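PDB 2R5F: transcriptional regulator, putative from Pseudomonas syringae pv. tomato, which probably acts as a SorC-family transcription factor that binds DNA and a carbohydrate effector, the construct comprising its putative sugar-binding domain. Local coordinates for residues D59-S64 and I153-V158; V90-G95 and V214-G219; P118-P123 and V143-H148; K220-N225 and G246-V251. All coordinates share one frame; numbering follows the deposited sequence.

Contact 1: residues D59-S64 and I153-V158; sequences DHIGIS and ITLAIV
Strands 60-63 and 155-158 lie next to each other and parallel, in register from Ile61 opposite Leu155 to Ile63 opposite Ile157. Gly62 uses both its backbone polar atoms on this partner: Gly62 N donates to Leu155 O at 2.9 Å, and Gly62 O accepts from Ile157 N at the same distance. Ser64 N then continues the pattern to Ile157 O. The strand order 119-120, 88-94, 60-63, 155-162, 226-230, 251-255 matches the 3-2-1-4-5-6 order of a Rossmann-like sheet, with this pair at its centre. Beta-branched Ile61, Ile63 and Ile157 suit the extended backbone, and with Leu155 they share one face. There Ile157 CD1 sits 3.9 Å from Ile63 CG2 and 4.0 Å from Ile61 CG2, and Ile70 of helix 68-75 packs on Ile63 and Ile157. On the other face Gly62, lacking a side chain, lets Ile153 CD1 come within 4.1 Å of Gly62 CA. At the start of the pair, His60 O accepts from Thr154 N at 2.8 Å, in the carbonyl plane, and weakly from Leu155 N. Thr154 OG1 (chi1 69°) accepts from His60 N at 3.0 Å and donates to Asp59 OD1 at 2.8 Å, on the anti side of the carboxylate, 31° out of plane.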
loop_
_atom_site.group_PDB
_atom_site.type_symbol
_atom_site.label_atom_id
_atom_site.label_comp_id
_atom_site.label_asym_id
_atom_site.label_seq_id
_atom_site.Cartn_x
_atom_site.Cartn_y
_atom_site.Cartn_z
ATOM N N ASP A 59 -9.099 5.497 12.807
ATOM C CA ASP A 59 -8.228 5.551 11.614
ATOM C C ASP A 59 -9.010 5.929 10.351
ATOM O O ASP A 59 -10.122 5.450 10.130
ATOM C CB ASP A 59 -7.527 4.207 11.388
ATOM C CG ASP A 59 -6.180 4.078 12.122
ATOM O OD1 ASP A 59 -5.473 5.080 12.378
ATOM O OD2 ASP A 59 -5.803 2.930 12.421
ATOM N N HIS A 60 -8.418 6.808 9.547
ATOM C CA HIS A 60 -8.937 7.187 8.247
ATOM C C HIS A 60 -7.984 6.559 7.249
ATOM O O HIS A 60 -6.837 6.998 7.139
ATOM C CB HIS A 60 -8.886 8.711 8.095
ATOM C CG HIS A 60 -9.737 9.456 9.081
ATOM N ND1 HIS A 60 -10.813 10.227 8.702
ATOM C CD2 HIS A 60 -9.668 9.545 10.430
ATOM C CE1 HIS A 60 -11.367 10.761 9.773
ATOM N NE2 HIS A 60 -10.690 10.366 10.836
ATOM N N ILE A 61 -8.462 5.546 6.533
ATOM C CA ILE A 61 -7.635 4.705 5.701
ATOM C C ILE A 61 -7.589 5.178 4.250
ATOM O O ILE A 61 -8.615 5.529 3.694
ATOM C CB ILE A 61 -8.161 3.263 5.720
ATOM C CG1 ILE A 61 -8.062 2.695 7.139
ATOM C CG2 ILE A 61 -7.419 2.401 4.655
ATOM C CD1 ILE A 61 -8.836 1.440 7.337
ATOM N N GLY A 62 -6.397 5.214 3.651
ATOM C CA GLY A 62 -6.281 5.456 2.206
ATOM C C GLY A 62 -5.700 4.183 1.643
ATOM O O GLY A 62 -4.858 3.584 2.283
ATOM N N ILE A 63 -6.166 3.730 0.479
ATOM C CA ILE A 63 -5.554 2.556 -0.147
ATOM C C ILE A 63 -5.197 2.813 -1.619
ATOM O O ILE A 63 -5.926 3.496 -2.355
ATOM C CB ILE A 63 -6.388 1.227 -0.039
ATOM C CG1 ILE A 63 -7.685 1.279 -0.871
ATOM C CG2 ILE A 63 -6.644 0.813 1.407
ATOM C CD1 ILE A 63 -8.237 -0.150 -1.255
ATOM N N SER A 64 -4.074 2.236 -2.024
ATOM C CA SER A 64 -3.660 2.187 -3.431
ATOM C C SER A 64 -4.504 1.144 -4.176
ATOM O O SER A 64 -4.118 -0.032 -4.278
ATOM C CB SER A 64 -2.182 1.789 -3.492
ATOM O OG SER A 64 -1.692 2.041 -4.793
ATOM N N ILE A 153 -6.202 11.419 6.254
ATOM C CA ILE A 153 -5.695 10.030 6.282
ATOM C C ILE A 153 -4.627 9.761 7.343
ATOM O O ILE A 153 -3.677 10.522 7.484
ATOM C CB ILE A 153 -5.236 9.562 4.902
ATOM C CG1 ILE A 153 -6.471 9.321 4.018
ATOM C CG2 ILE A 153 -4.420 8.267 5.001
ATOM C CD1 ILE A 153 -6.145 9.488 2.591
ATOM N N THR A 154 -4.820 8.678 8.094
ATOM C CA THR A 154 -3.952 8.309 9.193
ATOM C C THR A 154 -3.237 6.985 8.966
ATOM O O THR A 154 -2.218 6.736 9.582
ATOM C CB THR A 154 -4.733 8.243 10.517
ATOM O OG1 THR A 154 -5.642 7.138 10.490
ATOM C CG2 THR A 154 -5.497 9.511 10.740
ATOM N N LEU A 155 -3.791 6.138 8.099
ATOM C CA LEU A 155 -3.168 4.892 7.689
ATOM C C LEU A 155 -3.246 4.747 6.177
ATOM O O LEU A 155 -4.336 4.535 5.627
ATOM C CB LEU A 155 -3.866 3.703 8.342
ATOM C CG LEU A 155 -3.512 2.263 7.895
ATOM C CD1 LEU A 155 -2.073 1.876 8.169
ATOM C CD2 LEU A 155 -4.451 1.290 8.584
ATOM N N ALA A 156 -2.116 4.895 5.496
ATOM C CA ALA A 156 -2.069 4.589 4.049
ATOM C C ALA A 156 -1.574 3.190 3.826
ATOM O O ALA A 156 -0.541 2.816 4.346
ATOM C CB ALA A 156 -1.221 5.608 3.273
ATOM N N ILE A 157 -2.322 2.410 3.045
ATOM C CA ILE A 157 -1.917 1.082 2.658
ATOM C C ILE A 157 -1.574 1.078 1.166
ATOM O O ILE A 157 -2.419 1.371 0.327
ATOM C CB ILE A 157 -3.043 0.039 2.922
ATOM C CG1 ILE A 157 -3.638 0.234 4.326
ATOM C CG2 ILE A 157 -2.500 -1.394 2.645
ATOM C CD1 ILE A 157 -4.809 -0.574 4.592
ATOM N N VAL A 158 -0.333 0.750 0.828
ATOM C CA VAL A 158 0.171 0.952 -0.550
ATOM C C VAL A 158 0.962 -0.246 -1.058
ATOM O O VAL A 158 1.690 -0.900 -0.298
ATOM C CB VAL A 158 1.063 2.256 -0.680
ATOM C CG1 VAL A 158 0.288 3.540 -0.287
ATOM C CG2 VAL A 158 2.367 2.138 0.124
#

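Contact 2: residues V90-G95 and V214-G219; sequences VQLLGG and VSMGLG
Leu93 and Ser215 stand opposite each other as an antiparallel, non-hydrogen-bonded pair, and Gly94 with Val214 forms the hydrogen-bonded pair next to it. Gly94 N reaches Val214 O at 2.8 Å, and Val214 N returns a bond to Gly94 O at 2.9 Å. A third bond, Met216 N to Leu92 O at 3.1 Å, lies where strand 88-94 is interrupted. The break at Leu92 is bridged within its own segment by the Gln91 amide: Gln91 NE2 donates to Leu93 O at 3.0 Å, while OE1 accepts from Leu122 N, so both ends of the amide are used.

The tight part is apolar. Leu92 and the selenomethionine Met216 lie side by side, pointing the same way, and Leu92 CD2 meets Met216 CE at 3.4 Å, closer than usual for carbons. A bend at chi3 (-86°) places that methyl. Long, flexible apolar chains suit this buried spot, where both also pack on Ile153. On the Leu93 and Ser215 face, Leu93 CD1 touches Ser215 CB at 3.8 Å, and the Ser215 hydroxyl turns to Arg196. The Val214 side is more open: Val214 is partly exposed and the chain shortly before it is not modelled, although two short bonds hold its backbone. Its side chain packs on Val143 and Leu147 of helix 138-149. The arrangement is that of a short antiparallel strand added to the end of a parallel strand in a Rossmann-like sheet.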
loop_
_atom_site.group_PDB
_atom_site.type_symbol
_atom_site.label_atom_id
_atom_site.label_comp_id
_atom_site.label_asym_id
_atom_site.label_seq_id
_atom_site.Cartn_x
_atom_site.Cartn_y
_atom_site.Cartn_z
ATOM N N VAL A 90 -10.460 5.795 1.669
ATOM C CA VAL A 90 -10.302 6.726 0.545
ATOM C C VAL A 90 -9.484 6.037 -0.545
ATOM O O VAL A 90 -8.447 5.405 -0.272
ATOM C CB VAL A 90 -9.643 8.065 1.016
ATOM C CG1 VAL A 90 -9.502 9.097 -0.140
ATOM C CG2 VAL A 90 -10.438 8.637 2.193
ATOM N N GLN A 91 -9.980 6.110 -1.770
ATOM C CA GLN A 91 -9.240 5.642 -2.926
ATOM C C GLN A 91 -8.104 6.620 -3.195
ATOM O O GLN A 91 -8.363 7.806 -3.402
ATOM C CB GLN A 91 -10.170 5.602 -4.125
ATOM C CG GLN A 91 -9.461 5.259 -5.404
ATOM C CD GLN A 91 -10.425 4.776 -6.444
ATOM O OE1 GLN A 91 -11.626 4.808 -6.230
ATOM N NE2 GLN A 91 -9.910 4.347 -7.583
ATOM N N LEU A 92 -6.857 6.138 -3.209
ATOM C CA LEU A 92 -5.699 7.052 -3.311
ATOM C C LEU A 92 -5.118 7.214 -4.702
ATOM O O LEU A 92 -4.154 7.959 -4.863
ATOM C CB LEU A 92 -4.567 6.624 -2.385
ATOM C CG LEU A 92 -4.735 6.634 -0.867
ATOM C CD1 LEU A 92 -3.445 6.125 -0.270
ATOM C CD2 LEU A 92 -5.091 7.984 -0.305
ATOM N N LEU A 93 -5.664 6.493 -5.678
ATOM C CA LEU A 93 -5.218 6.551 -7.076
ATOM C C LEU A 93 -6.380 6.149 -7.971
ATOM O O LEU A 93 -7.042 5.135 -7.719
ATOM C CB LEU A 93 -4.024 5.612 -7.344
ATOM C CG LEU A 93 -3.693 5.241 -8.815
ATOM C CD1 LEU A 93 -3.533 6.443 -9.702
ATOM C CD2 LEU A 93 -2.435 4.382 -8.917
ATOM N N GLY A 94 -6.618 6.937 -9.010
ATOM C CA GLY A 94 -7.665 6.651 -9.977
ATOM C C GLY A 94 -7.242 7.095 -11.365
ATOM O O GLY A 94 -6.527 8.087 -11.520
ATOM N N GLY A 95 -7.691 6.353 -12.373
ATOM C CA GLY A 95 -7.378 6.635 -13.765
ATOM C C GLY A 95 -8.566 6.270 -14.622
ATOM O O GLY A 95 -9.703 6.305 -14.150
ATOM N N VAL A 214 -5.548 10.768 -10.830
ATOM C CA VAL A 214 -5.692 11.430 -9.543
ATOM C C VAL A 214 -5.011 10.497 -8.577
ATOM O O VAL A 214 -5.246 9.295 -8.625
ATOM C CB VAL A 214 -7.186 11.601 -9.149
ATOM C CG1 VAL A 214 -7.316 12.125 -7.722
ATOM C CG2 VAL A 214 -7.912 12.500 -10.152
ATOM N N SER A 215 -4.146 11.034 -7.727
ATOM C CA SER A 215 -3.441 10.211 -6.762
ATOM C C SER A 215 -2.728 11.076 -5.747
ATOM O O SER A 215 -2.397 12.227 -6.029
ATOM C CB SER A 215 -2.432 9.284 -7.458
ATOM O OG SER A 215 -1.285 9.988 -7.898
HETATM N N MSE A 216 -2.476 10.510 -4.571
HETATM C CA MSE A 216 -1.703 11.204 -3.549
HETATM C C MSE A 216 -0.226 11.284 -3.925
HETATM O O MSE A 216 0.339 10.317 -4.481
HETATM C CB MSE A 216 -1.847 10.485 -2.221
HETATM C CG MSE A 216 -1.384 11.322 -1.055
HETATM SE SE MSE A 216 -1.334 10.225 0.505
HETATM C CE MSE A 216 -3.189 10.419 1.074
ATOM N N GLY A 217 0.390 12.426 -3.606
ATOM C CA GLY A 217 1.798 12.701 -3.913
ATOM C C GLY A 217 2.725 12.094 -2.875
ATOM O O GLY A 217 2.269 11.689 -1.800
ATOM N N LEU A 218 4.024 12.038 -3.185
ATOM C CA LEU A 218 5.004 11.347 -2.323
ATOM C C LEU A 218 5.326 12.122 -1.054
ATOM O O LEU A 218 5.489 11.527 0.011
ATOM C CB LEU A 218 6.283 11.002 -3.078
ATOM C CG LEU A 218 6.171 9.902 -4.128
ATOM C CD1 LEU A 218 7.420 9.829 -5.006
ATOM C CD2 LEU A 218 5.878 8.558 -3.486
ATOM N N GLY A 219 5.413 13.448 -1.185
ATOM C CA GLY A 219 5.541 14.347 -0.047
ATOM C C GLY A 219 4.397 14.216 0.943
ATOM O O GLY A 219 4.636 14.127 2.140
#

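Contact 3: residues P118-P123 and V143-H148; sequences PAFLLP and VKEVLH
Phe120 and Val146 bring the short strand 119-120 and helix 138-149 to 5.6 Å between their CA atoms, and no hydrogen bond joins the two segments. A compact, beta-branched valine suits so near an approach. Val146 CG2, on the branch anti to its own carbonyl carbon, lies over the backbone, 3.6 Å from Phe120 C and 3.3 Å from Leu121 O. Leu122 comes obliquely across it: chi1 of -60° sets CG beside the backbone N, and the Leu122 CD2 branch rests 3.6 Å from Val146 CB. A longer contact of 4.4 Å links Leu122 CD2 to Val143 CG2. Phe120 meets the helix differently. The aliphatic part of Glu145 reaches the edge of the Phe120 ring, Glu145 CG standing 3.9 Å from Phe120 CD1, and the carboxylate plane is turned 46° from the ring. Arg149, on the same helix, makes a cation-pi contact with this ring. Ala119 packs on Gln109 and Ala112 of helix 101-115, as does Leu121, in the following loop, on Thr105 and Thr108. Strand 119-120 is thus sandwiched between two helices, as in a Rossmann-like layer. Helix 138-149 belongs to the connection, partly unmodelled, between strands 119-120 and 155-162; Val90 of strand 88-94 and Val214 of strand 214-215 pack on it too.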
loop_
_atom_site.group_PDB
_atom_site.type_symbol
_atom_site.label_atom_id
_atom_site.label_comp_id
_atom_site.label_asym_id
_atom_site.label_seq_id
_atom_site.Cartn_x
_atom_site.Cartn_y
_atom_site.Cartn_z
ATOM N N PRO A 118 -17.848 4.622 5.530
ATOM C CA PRO A 118 -17.948 5.278 4.214
ATOM C C PRO A 118 -16.717 5.113 3.289
ATOM O O PRO A 118 -15.595 5.023 3.753
ATOM C CB PRO A 118 -18.185 6.762 4.555
ATOM C CG PRO A 118 -18.385 6.846 6.005
ATOM C CD PRO A 118 -17.898 5.580 6.654
ATOM N N ALA A 119 -16.952 5.062 1.982
ATOM C CA ALA A 119 -15.880 4.996 0.977
ATOM C C ALA A 119 -15.863 6.308 0.225
ATOM O O ALA A 119 -16.902 6.902 0.028
ATOM C CB ALA A 119 -16.132 3.864 0.017
ATOM N N PHE A 120 -14.685 6.761 -0.172
ATOM C CA PHE A 120 -14.531 7.956 -1.017
ATOM C C PHE A 120 -13.756 7.469 -2.244
ATOM O O PHE A 120 -12.590 7.048 -2.140
ATOM C CB PHE A 120 -13.827 9.107 -0.262
ATOM C CG PHE A 120 -14.628 9.646 0.909
ATOM C CD1 PHE A 120 -15.579 10.638 0.728
ATOM C CD2 PHE A 120 -14.461 9.123 2.185
ATOM C CE1 PHE A 120 -16.340 11.134 1.806
ATOM C CE2 PHE A 120 -15.214 9.609 3.266
ATOM C CZ PHE A 120 -16.153 10.610 3.073
ATOM N N LEU A 121 -14.449 7.468 -3.375
ATOM C CA LEU A 121 -14.059 6.745 -4.576
ATOM C C LEU A 121 -13.762 7.693 -5.735
ATOM O O LEU A 121 -14.271 8.793 -5.778
ATOM C CB LEU A 121 -15.206 5.808 -5.025
ATOM C CG LEU A 121 -15.878 4.851 -4.033
ATOM C CD1 LEU A 121 -17.060 4.190 -4.690
ATOM C CD2 LEU A 121 -14.918 3.799 -3.525
ATOM N N LEU A 122 -12.962 7.225 -6.684
ATOM C CA LEU A 122 -12.630 7.959 -7.895
ATOM C C LEU A 122 -13.042 7.105 -9.089
ATOM O O LEU A 122 -12.201 6.424 -9.700
ATOM C CB LEU A 122 -11.130 8.254 -7.963
ATOM C CG LEU A 122 -10.507 9.085 -6.850
ATOM C CD1 LEU A 122 -8.995 8.947 -6.883
ATOM C CD2 LEU A 122 -10.927 10.544 -6.948
ATOM N N PRO A 123 -14.349 7.123 -9.415
ATOM C CA PRO A 123 -14.890 6.308 -10.487
ATOM C C PRO A 123 -14.267 6.548 -11.844
ATOM O O PRO A 123 -14.054 7.695 -12.263
ATOM C CB PRO A 123 -16.371 6.713 -10.530
ATOM C CG PRO A 123 -16.662 7.124 -9.117
ATOM C CD PRO A 123 -15.416 7.899 -8.758
ATOM N N VAL A 143 -14.272 14.433 -7.445
ATOM C CA VAL A 143 -12.819 14.267 -7.331
ATOM C C VAL A 143 -12.254 15.069 -6.160
ATOM O O VAL A 143 -11.378 14.576 -5.444
ATOM C CB VAL A 143 -12.080 14.616 -8.667
ATOM C CG1 VAL A 143 -10.602 14.730 -8.457
ATOM C CG2 VAL A 143 -12.382 13.569 -9.749
ATOM N N LYS A 144 -12.751 16.300 -5.974
ATOM C CA LYS A 144 -12.294 17.190 -4.889
ATOM C C LYS A 144 -12.685 16.668 -3.512
ATOM O O LYS A 144 -12.008 16.942 -2.528
ATOM C CB LYS A 144 -12.838 18.624 -5.052
ATOM C CG LYS A 144 -12.431 19.342 -6.341
ATOM C CD LYS A 144 -12.584 20.873 -6.276
ATOM C CE LYS A 144 -13.904 21.351 -5.641
ATOM N NZ LYS A 144 -14.130 22.851 -5.837
ATOM N N GLU A 145 -13.798 15.948 -3.465
ATOM C CA GLU A 145 -14.270 15.262 -2.262
ATOM C C GLU A 145 -13.223 14.248 -1.747
ATOM O O GLU A 145 -12.883 14.230 -0.557
ATOM C CB GLU A 145 -15.619 14.593 -2.593
ATOM C CG GLU A 145 -16.223 13.747 -1.496
ATOM C CD GLU A 145 -17.338 14.443 -0.740
ATOM O OE1 GLU A 145 -17.067 14.925 0.393
ATOM O OE2 GLU A 145 -18.477 14.506 -1.270
ATOM N N VAL A 146 -12.683 13.445 -2.661
ATOM C CA VAL A 146 -11.597 12.533 -2.342
ATOM C C VAL A 146 -10.323 13.312 -2.014
ATOM O O VAL A 146 -9.692 13.040 -0.997
ATOM C CB VAL A 146 -11.344 11.515 -3.479
ATOM C CG1 VAL A 146 -10.080 10.699 -3.220
ATOM C CG2 VAL A 146 -12.530 10.597 -3.636
ATOM N N LEU A 147 -9.963 14.284 -2.858
ATOM C CA LEU A 147 -8.764 15.104 -2.614
ATOM C C LEU A 147 -8.781 15.739 -1.227
ATOM O O LEU A 147 -7.756 15.826 -0.561
ATOM C CB LEU A 147 -8.591 16.202 -3.677
ATOM C CG LEU A 147 -8.185 15.848 -5.105
ATOM C CD1 LEU A 147 -8.225 17.098 -6.024
ATOM C CD2 LEU A 147 -6.800 15.163 -5.163
ATOM N N HIS A 148 -9.961 16.177 -0.801
ATOM C CA HIS A 148 -10.152 16.777 0.503
ATOM C C HIS A 148 -9.745 15.828 1.647
ATOM O O HIS A 148 -9.204 16.257 2.682
ATOM C CB HIS A 148 -11.612 17.203 0.640
ATOM C CG HIS A 148 -11.944 17.811 1.962
ATOM N ND1 HIS A 148 -11.649 19.122 2.271
ATOM C CD2 HIS A 148 -12.561 17.296 3.051
ATOM C CE1 HIS A 148 -12.061 19.384 3.500
ATOM N NE2 HIS A 148 -12.615 18.292 3.997
#

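Contact 4: residues K220-N225 and G246-V251; sequences KLRSIN and GGYLDV
Leu221 and Tyr248 cross at about a right angle, Leu221 CD2 resting 3.8 Å from Tyr248 CB. The first torsion of Leu221 sets CG anti to the backbone N (chi1 -174°). Its CD2 branch also nears the Tyr248 ring, in an oblique approach. Both residues are buried, and a leucine suits this place because the same side chain packs on Ala156, Val227 and Ile193. The tyrosine combines an apolar ring with a polar end: its hydroxyl bonds to Gly202 O, and one Tyr248 ring face carries Gly246 O 3.8 Å above its centre.

Arg222, next on the helix, is bent at chi2 (-94°), which turns CD out of line with the start of the chain. The guanidinium at its end has Gly246 O and Gly247 CA over one face, Gly246 O standing 4.0 Å above the centre of the Arg222 group. Arg222 CG is 3.6 Å from Gly247 O. Glycine suits position 247 because this residue has positive phi (72°) in the Schellman motif that ends helix 237-245, and the arginine passes close to it. Asp250 OD2 accepts from Val227 N.

A water joins the backbones, 2.7 Å from Arg222 O and 3.1 Å from Tyr248 O; other acceptors lie near it, so the two bonds need not both be made all the time. Arg222 NH1 and Asp250 OD1 remain 6.0 Å apart, too far for a salt bridge. The chemistry implies adhesion by apolar packing on the buried side, a water between the two backbones, and a guanidinium lying over a carbonyl oxygen without a hydrogen bond; any charge attraction to Asp250 is probably weak.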
loop_
_atom_site.group_PDB
_atom_site.type_symbol
_atom_site.label_atom_id
_atom_site.label_comp_id
_atom_site.label_asym_id
_atom_site.label_seq_id
_atom_site.Cartn_x
_atom_site.Cartn_y
_atom_site.Cartn_z
ATOM N N LYS A 220 3.162 14.218 0.447
ATOM C CA LYS A 220 1.983 13.983 1.291
ATOM C C LYS A 220 2.068 12.610 1.982
ATOM O O LYS A 220 1.741 12.473 3.166
ATOM C CB LYS A 220 0.682 14.099 0.482
ATOM C CG LYS A 220 0.343 15.496 -0.017
ATOM C CD LYS A 220 -0.958 15.535 -0.844
ATOM C CE LYS A 220 -0.752 15.070 -2.307
ATOM N NZ LYS A 220 0.144 16.022 -3.055
ATOM N N LEU A 221 2.532 11.605 1.247
ATOM C CA LEU A 221 2.637 10.245 1.767
ATOM C C LEU A 221 3.584 10.189 2.953
ATOM O O LEU A 221 3.270 9.598 3.979
ATOM C CB LEU A 221 3.107 9.291 0.671
ATOM C CG LEU A 221 3.167 7.789 0.952
ATOM C CD1 LEU A 221 1.763 7.193 1.084
ATOM C CD2 LEU A 221 3.986 7.095 -0.125
ATOM N N ARG A 222 4.729 10.842 2.819
ATOM C CA ARG A 222 5.772 10.786 3.836
ATOM C C ARG A 222 5.286 11.263 5.222
ATOM O O ARG A 222 5.670 10.687 6.238
ATOM C CB ARG A 222 7.007 11.561 3.363
ATOM C CG ARG A 222 8.324 10.966 3.820
ATOM C CD ARG A 222 8.797 11.606 5.118
ATOM N NE ARG A 222 10.242 11.473 5.312
ATOM C CZ ARG A 222 10.814 10.431 5.907
ATOM N NH1 ARG A 222 10.051 9.432 6.353
ATOM N NH2 ARG A 222 12.139 10.382 6.055
ATOM N N SER A 223 4.431 12.285 5.255
ATOM C CA SER A 223 3.890 12.825 6.508
ATOM C C SER A 223 2.701 12.068 7.140
ATOM O O SER A 223 2.223 12.462 8.203
ATOM C CB SER A 223 3.473 14.284 6.293
ATOM O OG SER A 223 2.399 14.348 5.372
ATOM N N ILE A 224 2.196 11.013 6.503
ATOM C CA ILE A 224 1.060 10.266 7.074
ATOM C C ILE A 224 1.480 9.522 8.353
ATOM O O ILE A 224 2.551 8.900 8.391
ATOM C CB ILE A 224 0.371 9.343 6.019
ATOM C CG1 ILE A 224 -0.415 10.209 5.037
ATOM C CG2 ILE A 224 -0.571 8.340 6.675
ATOM C CD1 ILE A 224 -0.963 9.485 3.857
ATOM N N ASN A 225 0.640 9.616 9.397
ATOM C CA ASN A 225 0.850 8.926 10.683
ATOM C C ASN A 225 1.511 7.533 10.540
ATOM O O ASN A 225 2.425 7.187 11.291
ATOM C CB ASN A 225 -0.479 8.805 11.470
ATOM C CG ASN A 225 -0.848 10.081 12.248
ATOM O OD1 ASN A 225 -2.022 10.299 12.604
ATOM N ND2 ASN A 225 0.149 10.924 12.522
ATOM N N GLY A 246 13.564 6.453 0.789
ATOM C CA GLY A 246 12.828 7.736 0.723
ATOM C C GLY A 246 12.015 8.029 1.969
ATOM O O GLY A 246 11.418 9.106 2.109
ATOM N N GLY A 247 11.975 7.056 2.869
ATOM C CA GLY A 247 11.237 7.152 4.120
ATOM C C GLY A 247 9.729 7.083 3.999
ATOM O O GLY A 247 9.027 7.606 4.860
ATOM N N TYR A 248 9.216 6.436 2.953
ATOM C CA TYR A 248 7.779 6.460 2.697
ATOM C C TYR A 248 7.015 5.486 3.576
ATOM O O TYR A 248 5.867 5.720 3.893
ATOM C CB TYR A 248 7.442 6.271 1.203
ATOM C CG TYR A 248 8.097 7.315 0.322
ATOM C CD1 TYR A 248 7.739 8.668 0.401
ATOM C CD2 TYR A 248 9.110 6.957 -0.561
ATOM C CE1 TYR A 248 8.355 9.622 -0.405
ATOM C CE2 TYR A 248 9.732 7.894 -1.360
ATOM C CZ TYR A 248 9.355 9.216 -1.283
ATOM O OH TYR A 248 10.002 10.111 -2.089
ATOM N N LEU A 249 7.675 4.425 4.013
ATOM C CA LEU A 249 7.023 3.362 4.750
ATOM C C LEU A 249 7.319 3.398 6.237
ATOM O O LEU A 249 8.434 3.716 6.662
ATOM C CB LEU A 249 7.472 2.005 4.179
ATOM C CG LEU A 249 7.308 1.824 2.674
ATOM C CD1 LEU A 249 7.823 0.458 2.273
ATOM C CD2 LEU A 249 5.796 2.045 2.266
ATOM N N ASP A 250 6.304 3.059 7.021
ATOM C CA ASP A 250 6.419 2.851 8.451
ATOM C C ASP A 250 6.320 1.363 8.830
ATOM O O ASP A 250 6.892 0.931 9.822
ATOM C CB ASP A 250 5.335 3.666 9.149
ATOM C CG ASP A 250 5.501 5.157 8.899
ATOM O OD1 ASP A 250 6.472 5.722 9.457
ATOM O OD2 ASP A 250 4.697 5.746 8.122
ATOM N N VAL A 251 5.577 0.599 8.037
ATOM C CA VAL A 251 5.458 -0.843 8.167
ATOM C C VAL A 251 5.631 -1.437 6.779
ATOM O O VAL A 251 5.051 -0.962 5.793
ATOM C CB VAL A 251 4.071 -1.263 8.766
ATOM C CG1 VAL A 251 3.996 -2.808 9.028
ATOM C CG2 VAL A 251 3.751 -0.455 10.052
HETATM O O HOH W 1 5.614 7.997 5.970
#

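Contacts 1, 2 and 3 follow one sheet outward: Ile63 N bonds to Val90 O at 2.9 Å, joining contact 1 to contact 2, and Gln91 N bonds to Phe120 O at 2.8 Å, joining contact 2 to contact 3. Contact 4 lies on the other flank, its centre about 21 Å from that of contact 3. Apolar side chains bind it to the middle: Ile224 CD1 is 3.8 Å from Ile153 CG2 of contact 1 and 3.5 Å from Met216 SE of contact 2, while Ile153 CD1 meets Met216 CE at 3.4 Å. By analogy with Rossmann-like domains, an effector would probably sit near the C-terminal ends of the parallel strands.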